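Long-range contacts in thylakoid lumenal 15 kDa protein 1, chloroplastic (Arabidopsis thaliana, PDB 3N90), which is of unknown function but folds as a right-handed quadrilateral beta helix of pentapeptide repeats in the thylakoid lumen of the chloroplast: residues 43-53 with 63-72; 83-93 with 103-114. The protein carries 2 engineered substitutions. All coordinates share one frame; numbering follows the deposited sequence.

Contact 1 of 2, residues 43-53 with 63-72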
loop_
_atom_site.group_PDB
_atom_site.type_symbol
_atom_site.label_atom_id
_atom_site.label_comp_id
_atom_site.label_asym_id
_atom_site.label_seq_id
_atom_site.Cartn_x
_atom_site.Cartn_y
_atom_site.Cartn_z
ATOM N N PHE A 43 2.793 -5.741 7.022
ATOM C CA PHE A 43 2.265 -6.470 5.853
ATOM C C PHE A 43 3.379 -6.911 4.907
ATOM O O PHE A 43 3.134 -7.088 3.729
ATOM C CB PHE A 43 1.277 -5.613 5.032
ATOM C CG PHE A 43 -0.031 -5.290 5.757
ATOM C CD1 PHE A 43 -1.078 -6.214 5.771
ATOM C CD2 PHE A 43 -0.194 -4.084 6.427
ATOM C CE1 PHE A 43 -2.291 -5.950 6.400
ATOM C CE2 PHE A 43 -1.421 -3.801 7.099
ATOM C CZ PHE A 43 -2.462 -4.755 7.078
ATOM N N LYS A 44 4.601 -7.062 5.407
ATOM C CA LYS A 44 5.716 -7.359 4.489
ATOM C C LYS A 44 5.441 -8.637 3.709
ATOM O O LYS A 44 5.110 -9.658 4.308
ATOM C CB LYS A 44 7.039 -7.470 5.257
ATOM C CG LYS A 44 8.232 -7.824 4.357
ATOM C CD LYS A 44 9.544 -7.586 5.094
ATOM C CE LYS A 44 10.707 -7.668 4.117
ATOM N NZ LYS A 44 11.978 -7.286 4.764
ATOM N N GLY A 45 5.512 -8.565 2.382
ATOM C CA GLY A 45 5.242 -9.722 1.505
ATOM C C GLY A 45 3.849 -10.300 1.561
ATOM O O GLY A 45 3.618 -11.433 1.097
ATOM N N ALA A 46 2.899 -9.554 2.145
ATOM C CA ALA A 46 1.525 -10.006 2.167
ATOM C C ALA A 46 0.914 -9.989 0.755
ATOM O O ALA A 46 1.357 -9.240 -0.128
ATOM C CB ALA A 46 0.689 -9.174 3.110
ATOM N N LYS A 47 -0.087 -10.830 0.547
ATOM C CA LYS A 47 -0.796 -10.850 -0.716
ATOM C C LYS A 47 -2.123 -10.133 -0.501
ATOM O O LYS A 47 -3.045 -10.622 0.184
ATOM C CB LYS A 47 -0.972 -12.274 -1.281
ATOM C CG LYS A 47 0.292 -13.107 -1.379
ATOM C CD LYS A 47 1.430 -12.417 -2.145
ATOM C CE LYS A 47 2.641 -13.353 -2.345
ATOM N NZ LYS A 47 3.462 -12.912 -3.522
ATOM N N LEU A 48 -2.191 -8.920 -1.053
ATOM C CA LEU A 48 -3.305 -8.020 -0.784
ATOM C C LEU A 48 -4.005 -7.566 -2.082
ATOM O O LEU A 48 -4.530 -6.438 -2.173
ATOM C CB LEU A 48 -2.792 -6.789 -0.021
ATOM C CG LEU A 48 -2.468 -7.019 1.473
ATOM C CD1 LEU A 48 -1.365 -6.123 1.983
ATOM C CD2 LEU A 48 -3.769 -6.803 2.240
ATOM N N LEU A 49 -4.010 -8.436 -3.088
ATOM C CA LEU A 49 -4.705 -8.099 -4.299
ATOM C C LEU A 49 -6.139 -7.655 -3.992
ATOM O O LEU A 49 -6.890 -8.380 -3.335
ATOM C CB LEU A 49 -4.701 -9.279 -5.277
ATOM C CG LEU A 49 -5.459 -9.043 -6.598
ATOM C CD1 LEU A 49 -4.694 -9.719 -7.743
ATOM C CD2 LEU A 49 -6.949 -9.458 -6.556
ATOM N N GLY A 50 -6.526 -6.473 -4.457
ATOM C CA GLY A 50 -7.960 -6.043 -4.337
ATOM C C GLY A 50 -8.411 -5.693 -2.908
ATOM O O GLY A 50 -9.592 -5.400 -2.676
ATOM N N ALA A 51 -7.448 -5.647 -1.985
ATOM C CA ALA A 51 -7.751 -5.317 -0.564
ATOM C C ALA A 51 -8.223 -3.871 -0.470
ATOM O O ALA A 51 -7.841 -3.055 -1.315
ATOM C CB ALA A 51 -6.491 -5.531 0.313
ATOM N N SER A 52 -9.037 -3.530 0.536
ATOM C CA SER A 52 -9.461 -2.144 0.723
ATOM C C SER A 52 -8.732 -1.564 1.935
ATOM O O SER A 52 -8.846 -2.116 3.030
ATOM C CB SER A 52 -10.956 -2.010 0.966
ATOM O OG SER A 52 -11.322 -0.654 1.228
ATOM N N PHE A 53 -8.003 -0.489 1.707
ATOM C CA PHE A 53 -7.448 0.372 2.822
ATOM C C PHE A 53 -8.153 1.737 2.794
ATOM O O PHE A 53 -7.591 2.748 3.223
ATOM C CB PHE A 53 -5.934 0.531 2.685
ATOM C CG PHE A 53 -5.186 -0.773 2.902
ATOM C CD1 PHE A 53 -4.981 -1.262 4.191
ATOM C CD2 PHE A 53 -4.727 -1.520 1.812
ATOM C CE1 PHE A 53 -4.294 -2.473 4.378
ATOM C CE2 PHE A 53 -4.060 -2.718 1.995
ATOM C CZ PHE A 53 -3.832 -3.189 3.283
ATOM N N LEU A 63 4.693 -2.210 4.132
ATOM C CA LEU A 63 4.086 -2.892 2.991
ATOM C C LEU A 63 5.153 -3.359 1.943
ATOM O O LEU A 63 4.840 -3.607 0.763
ATOM C CB LEU A 63 3.019 -2.000 2.374
ATOM C CG LEU A 63 1.623 -1.985 3.031
ATOM C CD1 LEU A 63 0.902 -0.858 2.333
ATOM C CD2 LEU A 63 0.846 -3.250 2.744
ATOM N N SER A 64 6.404 -3.432 2.376
ATOM C CA SER A 64 7.497 -3.801 1.454
ATOM C C SER A 64 7.236 -5.179 0.846
ATOM O O SER A 64 6.710 -6.063 1.524
ATOM C CB SER A 64 8.878 -3.697 2.117
ATOM O OG SER A 64 9.047 -4.624 3.161
ATOM N N GLU A 65 7.506 -5.306 -0.450
ATOM C CA GLU A 65 7.313 -6.549 -1.214
ATOM C C GLU A 65 5.875 -7.105 -1.216
ATOM O O GLU A 65 5.627 -8.266 -1.587
ATOM C CB GLU A 65 8.360 -7.607 -0.775
ATOM C CG GLU A 65 9.756 -7.463 -1.482
ATOM C CD GLU A 65 9.854 -8.121 -2.894
ATOM O OE1 GLU A 65 9.046 -7.817 -3.813
ATOM O OE2 GLU A 65 10.786 -8.934 -3.108
ATOM N N ALA A 66 4.920 -6.275 -0.804
ATOM C CA ALA A 66 3.523 -6.664 -0.847
ATOM C C ALA A 66 2.957 -6.676 -2.266
ATOM O O ALA A 66 3.344 -5.859 -3.109
ATOM C CB ALA A 66 2.693 -5.744 0.043
ATOM N N ASP A 67 2.026 -7.597 -2.516
ATOM C CA ASP A 67 1.199 -7.593 -3.714
ATOM C C ASP A 67 -0.029 -6.746 -3.430
ATOM O O ASP A 67 -0.916 -7.160 -2.700
ATOM C CB ASP A 67 0.825 -9.034 -4.084
ATOM C CG ASP A 67 -0.053 -9.134 -5.324
ATOM O OD1 ASP A 67 -0.400 -8.088 -5.940
ATOM O OD2 ASP A 67 -0.423 -10.288 -5.676
ATOM N N LEU A 68 -0.044 -5.508 -3.952
ATOM C CA LEU A 68 -1.139 -4.551 -3.737
ATOM C C LEU A 68 -1.916 -4.279 -5.033
ATOM O O LEU A 68 -2.576 -3.262 -5.164
ATOM C CB LEU A 68 -0.577 -3.230 -3.175
ATOM C CG LEU A 68 0.217 -3.363 -1.861
ATOM C CD1 LEU A 68 1.016 -2.060 -1.580
ATOM C CD2 LEU A 68 -0.737 -3.734 -0.727
ATOM N N ARG A 69 -1.832 -5.189 -6.007
ATOM C CA ARG A 69 -2.541 -4.957 -7.255
ATOM C C ARG A 69 -4.019 -4.719 -7.027
ATOM O O ARG A 69 -4.715 -5.508 -6.358
ATOM C CB ARG A 69 -2.325 -6.128 -8.225
ATOM C CG ARG A 69 -0.848 -6.271 -8.631
ATOM C CD ARG A 69 -0.675 -7.543 -9.454
ATOM N NE ARG A 69 -0.960 -8.741 -8.660
ATOM C CZ ARG A 69 -1.264 -9.936 -9.174
ATOM N NH1 ARG A 69 -1.326 -10.090 -10.502
ATOM N NH2 ARG A 69 -1.481 -10.987 -8.362
ATOM N N GLY A 70 -4.534 -3.611 -7.557
ATOM C CA GLY A 70 -5.936 -3.287 -7.494
ATOM C C GLY A 70 -6.459 -2.888 -6.100
ATOM O O GLY A 70 -7.676 -2.717 -5.898
ATOM N N ALA A 71 -5.537 -2.730 -5.147
ATOM C CA ALA A 71 -5.964 -2.327 -3.796
ATOM C C ALA A 71 -6.429 -0.890 -3.786
ATOM O O ALA A 71 -5.985 -0.078 -4.619
ATOM C CB ALA A 71 -4.848 -2.513 -2.807
ATOM N N ASP A 72 -7.275 -0.568 -2.807
ATOM C CA ASP A 72 -7.810 0.791 -2.725
ATOM C C ASP A 72 -7.183 1.529 -1.547
ATOM O O ASP A 72 -7.417 1.150 -0.391
ATOM C CB ASP A 72 -9.307 0.772 -2.573
ATOM C CG ASP A 72 -9.929 2.178 -2.647
ATOM O OD1 ASP A 72 -9.237 3.131 -3.073
ATOM O OD2 ASP A 72 -11.102 2.326 -2.293
HETATM O O HOH W 1 1.224 -12.508 -5.474
HETATM O O HOH W 2 4.550 -10.582 -2.799
HETATM O O HOH W 3 -2.617 -11.041 -3.614
HETATM O O HOH W 4 -12.303 0.335 -1.117
#
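Leu48 meets two leucines of the neighbouring coil through a single methyl: its CD1 lies 3.7 Å from Leu63 CD2 and equally far from Leu68 CD2. Leu68 runs beside Leu48 and points the same way, whereas Leu63 comes across it at about a right angle. The same Leu63 CD2 also presses on Phe43 CB, 3.3 Å away, so one branch joins an aromatic and an aliphatic residue. At the surface, Leu49 CD1 rests over one face of the Arg69 guanidinium, 3.5 Å from Arg69 NH2, an apolar methyl set against a planar cation whose edge is taken by Asp67. Residues 43-53 and 63-72 are successive coils of a right-handed quadrilateral beta helix, offset by twenty residues, four pentapeptides. Leucine or phenylalanine recurs at the central position of each five and fills the interior, and the small buried alanines Ala46, Ala51, Ala66 and Ala71 fit beside them. Gly45 and Gly50 suit the third places of type II turns, where phi is positive. Six backbone hydrogen bonds tie the coils; Asp67 takes part twice, giving its N-H to Ala46 O and accepting Leu48 N at 2.7 Å on its own O. Its carboxylate stands anti to the backbone N (chi1 180°), which brings OD1 to Arg69 N in an Asx turn. Arg69 then grips Asp67 side-on, Arg69 NE to Asp67 OD1 at 2.9 Å and NH2 to OD2 at 3.0 Å; NE and the backbone N reach OD1 from opposite faces. Lys47 NZ does not touch this carboxylate but reaches OD2 through a water, and a second water joins it to Glu65 O. Farther out, the Phe53 ring meets Phe33 and Phe73 with nearly parallel planes, extending the aromatic column along the interior, and Ser64 OG is bonded to Asp62.

Contact 2 of 2, residues 83-93 with 103-114. Engineered in segment 83-93: Met93 (natural residue Val).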
loop_
_atom_site.group_PDB
_atom_site.type_symbol
_atom_site.label_atom_id
_atom_site.label_comp_id
_atom_site.label_asym_id
_atom_site.label_seq_id
_atom_site.Cartn_x
_atom_site.Cartn_y
_atom_site.Cartn_z
ATOM N N LEU A 83 7.121 1.115 1.232
ATOM C CA LEU A 83 6.567 0.499 0.038
ATOM C C LEU A 83 7.642 -0.047 -0.939
ATOM O O LEU A 83 7.356 -0.265 -2.118
ATOM C CB LEU A 83 5.607 1.437 -0.703
ATOM C CG LEU A 83 4.204 1.711 -0.093
ATOM C CD1 LEU A 83 3.624 2.934 -0.822
ATOM C CD2 LEU A 83 3.297 0.542 -0.216
ATOM N N THR A 84 8.832 -0.289 -0.411
ATOM C CA THR A 84 9.938 -0.828 -1.209
ATOM C C THR A 84 9.486 -2.117 -1.885
ATOM O O THR A 84 8.994 -3.051 -1.210
ATOM C CB THR A 84 11.167 -1.134 -0.340
ATOM O OG1 THR A 84 11.642 0.056 0.288
ATOM C CG2 THR A 84 12.300 -1.746 -1.200
ATOM N N ASN A 85 9.614 -2.141 -3.212
ATOM C CA ASN A 85 9.265 -3.274 -4.059
ATOM C C ASN A 85 7.791 -3.705 -4.051
ATOM O O ASN A 85 7.454 -4.798 -4.512
ATOM C CB ASN A 85 10.171 -4.474 -3.737
ATOM C CG ASN A 85 11.600 -4.270 -4.221
ATOM O OD1 ASN A 85 11.813 -3.897 -5.372
ATOM N ND2 ASN A 85 12.569 -4.538 -3.358
ATOM N N ALA A 86 6.911 -2.844 -3.553
ATOM C CA ALA A 86 5.513 -3.160 -3.499
ATOM C C ALA A 86 4.933 -3.032 -4.900
ATOM O O ALA A 86 5.297 -2.103 -5.664
ATOM C CB ALA A 86 4.785 -2.228 -2.502
ATOM N N ASN A 87 4.066 -3.958 -5.258
ATOM C CA ASN A 87 3.392 -3.883 -6.548
ATOM C C ASN A 87 2.003 -3.239 -6.412
ATOM O O ASN A 87 1.057 -3.841 -5.881
ATOM C CB ASN A 87 3.353 -5.249 -7.279
ATOM C CG ASN A 87 2.761 -5.147 -8.677
ATOM O OD1 ASN A 87 2.408 -4.060 -9.143
ATOM N ND2 ASN A 87 2.652 -6.281 -9.367
ATOM N N LEU A 88 1.880 -1.970 -6.832
ATOM C CA LEU A 88 0.567 -1.316 -6.797
ATOM C C LEU A 88 -0.160 -1.286 -8.133
ATOM O O LEU A 88 -1.041 -0.469 -8.335
ATOM C CB LEU A 88 0.655 0.120 -6.176
ATOM C CG LEU A 88 1.174 0.141 -4.730
ATOM C CD1 LEU A 88 2.690 0.293 -4.703
ATOM C CD2 LEU A 88 0.563 1.279 -3.963
ATOM N N GLU A 89 0.214 -2.179 -9.056
ATOM C CA GLU A 89 -0.407 -2.127 -10.373
ATOM C C GLU A 89 -1.932 -2.035 -10.283
ATOM O O GLU A 89 -2.608 -2.901 -9.681
ATOM C CB GLU A 89 0.080 -3.319 -11.202
ATOM C CG GLU A 89 -0.614 -3.595 -12.505
ATOM C CD GLU A 89 -0.526 -5.113 -12.810
ATOM O OE1 GLU A 89 0.561 -5.731 -12.587
ATOM O OE2 GLU A 89 -1.548 -5.682 -13.240
ATOM N N GLY A 90 -2.499 -0.964 -10.847
ATOM C CA GLY A 90 -3.943 -0.793 -10.903
ATOM C C GLY A 90 -4.669 -0.480 -9.598
ATOM O O GLY A 90 -5.905 -0.559 -9.508
ATOM N N ALA A 91 -3.891 -0.161 -8.581
ATOM C CA ALA A 91 -4.477 0.334 -7.327
ATOM C C ALA A 91 -5.128 1.708 -7.516
ATOM O O ALA A 91 -4.933 2.370 -8.565
ATOM C CB ALA A 91 -3.401 0.385 -6.208
ATOM N N THR A 92 -5.915 2.126 -6.528
ATOM C CA THR A 92 -6.487 3.487 -6.524
ATOM C C THR A 92 -6.067 4.251 -5.289
ATOM O O THR A 92 -5.828 3.633 -4.259
ATOM C CB THR A 92 -8.018 3.467 -6.644
ATOM O OG1 THR A 92 -8.559 2.459 -5.795
ATOM C CG2 THR A 92 -8.409 3.127 -8.069
ATOM N N MET A 93 -5.946 5.579 -5.413
ATOM C CA MET A 93 -5.567 6.428 -4.293
ATOM C C MET A 93 -6.196 7.805 -4.476
ATOM O O MET A 93 -5.499 8.802 -4.592
ATOM C CB MET A 93 -4.024 6.444 -4.018
ATOM C CG MET A 93 -3.114 6.650 -5.255
ATOM S SD MET A 93 -1.345 6.242 -4.909
ATOM C CE MET A 93 -1.410 4.454 -4.811
ATOM N N ASN A 103 8.636 5.440 1.750
ATOM C CA ASN A 103 9.725 4.946 0.912
ATOM C C ASN A 103 9.124 4.161 -0.227
ATOM O O ASN A 103 8.526 3.111 -0.002
ATOM C CB ASN A 103 10.682 4.079 1.764
ATOM C CG ASN A 103 11.816 3.447 0.934
ATOM O OD1 ASN A 103 11.900 3.634 -0.283
ATOM N ND2 ASN A 103 12.680 2.688 1.601
ATOM N N ILE A 104 9.271 4.656 -1.456
ATOM C CA ILE A 104 8.678 4.007 -2.626
ATOM C C ILE A 104 9.710 3.464 -3.617
ATOM O O ILE A 104 9.403 3.328 -4.806
ATOM C CB ILE A 104 7.682 4.904 -3.364
ATOM C CG1 ILE A 104 8.357 6.205 -3.860
ATOM C CG2 ILE A 104 6.474 5.195 -2.435
ATOM C CD1 ILE A 104 7.520 6.979 -4.850
ATOM N N THR A 105 10.893 3.165 -3.098
ATOM C CA THR A 105 11.996 2.633 -3.904
ATOM C C THR A 105 11.541 1.314 -4.482
ATOM O O THR A 105 11.289 0.366 -3.730
ATOM C CB THR A 105 13.252 2.361 -3.055
ATOM O OG1 THR A 105 13.692 3.562 -2.428
ATOM C CG2 THR A 105 14.413 1.814 -3.945
ATOM N N GLY A 106 11.433 1.251 -5.807
ATOM C CA GLY A 106 11.052 0.027 -6.511
ATOM C C GLY A 106 9.568 -0.291 -6.437
ATOM O O GLY A 106 9.130 -1.346 -6.869
ATOM N N ALA A 107 8.758 0.640 -5.932
ATOM C CA ALA A 107 7.303 0.455 -5.999
ATOM C C ALA A 107 6.757 0.514 -7.438
ATOM O O ALA A 107 7.241 1.283 -8.276
ATOM C CB ALA A 107 6.595 1.498 -5.114
ATOM N N ASP A 108 5.735 -0.256 -7.736
ATOM C CA ASP A 108 5.166 -0.208 -9.073
ATOM C C ASP A 108 3.777 0.442 -9.113
ATOM O O ASP A 108 2.787 -0.128 -8.662
ATOM C CB ASP A 108 5.195 -1.626 -9.701
ATOM C CG ASP A 108 4.896 -1.630 -11.181
ATOM O OD1 ASP A 108 4.080 -0.806 -11.641
ATOM O OD2 ASP A 108 5.455 -2.512 -11.882
ATOM N N PHE A 109 3.702 1.652 -9.694
ATOM C CA PHE A 109 2.476 2.420 -9.754
ATOM C C PHE A 109 1.746 2.384 -11.129
ATOM O O PHE A 109 1.002 3.295 -11.441
ATOM C CB PHE A 109 2.755 3.891 -9.344
ATOM C CG PHE A 109 3.087 4.087 -7.879
ATOM C CD1 PHE A 109 2.061 4.354 -6.974
ATOM C CD2 PHE A 109 4.404 4.075 -7.426
ATOM C CE1 PHE A 109 2.339 4.577 -5.601
ATOM C CE2 PHE A 109 4.713 4.288 -6.071
ATOM C CZ PHE A 109 3.669 4.542 -5.145
ATOM N N THR A 110 1.950 1.330 -11.929
ATOM C CA THR A 110 1.180 1.169 -13.195
ATOM C C THR A 110 -0.306 1.325 -13.116
ATOM O O THR A 110 -0.987 0.681 -12.291
ATOM C CB THR A 110 1.411 -0.217 -13.827
ATOM O OG1 THR A 110 2.758 -0.316 -14.231
ATOM C CG2 THR A 110 0.472 -0.439 -15.035
ATOM N N ASP A 111 -0.842 2.141 -14.025
ATOM C CA ASP A 111 -2.274 2.398 -14.119
ATOM C C ASP A 111 -2.866 2.865 -12.800
ATOM O O ASP A 111 -4.072 2.755 -12.589
ATOM C CB ASP A 111 -3.053 1.162 -14.575
ATOM C CG ASP A 111 -2.980 0.922 -16.040
ATOM O OD1 ASP A 111 -2.517 1.807 -16.801
ATOM O OD2 ASP A 111 -3.409 -0.185 -16.422
ATOM N N VAL A 112 -2.031 3.403 -11.913
ATOM C CA VAL A 112 -2.587 4.046 -10.746
ATOM C C VAL A 112 -2.895 5.452 -11.217
ATOM O O VAL A 112 -1.954 6.195 -11.587
ATOM C CB VAL A 112 -1.588 4.062 -9.555
ATOM C CG1 VAL A 112 -2.122 4.948 -8.400
ATOM C CG2 VAL A 112 -1.317 2.629 -9.097
ATOM N N PRO A 113 -4.192 5.808 -11.242
ATOM C CA PRO A 113 -4.556 7.169 -11.630
ATOM C C PRO A 113 -4.017 8.129 -10.558
ATOM O O PRO A 113 -4.116 7.850 -9.369
ATOM C CB PRO A 113 -6.094 7.141 -11.620
ATOM C CG PRO A 113 -6.458 5.674 -11.649
ATOM C CD PRO A 113 -5.377 5.010 -10.886
ATOM N N LEU A 114 -3.399 9.220 -10.978
ATOM C CA LEU A 114 -2.904 10.186 -10.010
ATOM C C LEU A 114 -3.282 11.585 -10.470
ATOM O O LEU A 114 -3.287 11.862 -11.667
ATOM C CB LEU A 114 -1.379 10.101 -9.859
ATOM C CG LEU A 114 -0.754 8.863 -9.200
ATOM C CD1 LEU A 114 0.795 8.922 -9.306
ATOM C CD2 LEU A 114 -1.206 8.735 -7.767
HETATM O O HOH W 5 -6.106 6.852 -7.702
#
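Leu83 N bonds to Asn103 O and Asn85 N to Thr105 O, Asp108 N returns to Ala86 O, and Leu88 N (weakly, its N-H...O angle only 128°) and Gly90 N complete the ladder on Asp108 O and Thr110 O. Beyond Gly90 direct backbone bonding stops: Pro113, which has no N-H, sets its CD 3.5 Å from Ala91 O, and a water spans the gap between Met93 N and Pro113 O. Inside, Leu88 and Phe109 lie side by side, with Leu88 CD1 over one face of the ring. Met93, an engineered residue, approaches the ring at its edge instead. Its CE is 3.8 Å from Phe109 CE1, and SD sits 5.3 Å from the ring centroid, 77° off the normal, a Met-aromatic contact. Bent at chi3, the thioether also packs across Val112, CE to CG1 at 3.7 Å, while CG touches Leu114 CD2. Branched Val112 reaches both Met93, through CG1, and Leu88 O, through CG2 at 3.2 Å. Asn87 and Asp108 run alongside each other, pointing the same way, and each closes an Asx turn. Asp108 OD1 accepts both Thr110 N and, on its syn lone pair, Thr110 OG1 at 2.9 Å, which explains why a threonine suits that place; OD2 is held by Thr133 and Asn135. Gly106 takes the positive phi of the third place of its type II turn, and Asn85 OD1, which accepts Ala131 N, lies near it. Leu122 and Val125 of helix 116-125 pack against Ile104. Stacked type II turns, Leu83 to Ala86 upon Ile104 to Ala107 and Leu88 to Ala91 upon Phe109 to Val112, mark these as the last coils of a pentapeptide-repeat beta helix, with helix 116-125 covering the end of the interior at Ile104 and Leu114.

Contacts 1 and 2 are consecutive pairs of coils on the same side of one beta helix, their centres about 10 Å apart, and contact 1 comes wholly earlier in the chain. The coil 63-72 lies directly against 83-93, so the ladder continues: Leu68 N approaches Asn87 O at 2.8 Å and Glu65 N approaches Thr84 O at 2.8 Å, both probable hydrogen bonds. Ala91 CB packs 3.1 Å from Ala71 O, and Asp72 OD1 accepts from Thr92 OG1. Leu63 touches Leu83, carrying the hydrophobic interior from contact 1 into contact 2. No active site is known; the chain is the C-terminal part of a longer protein.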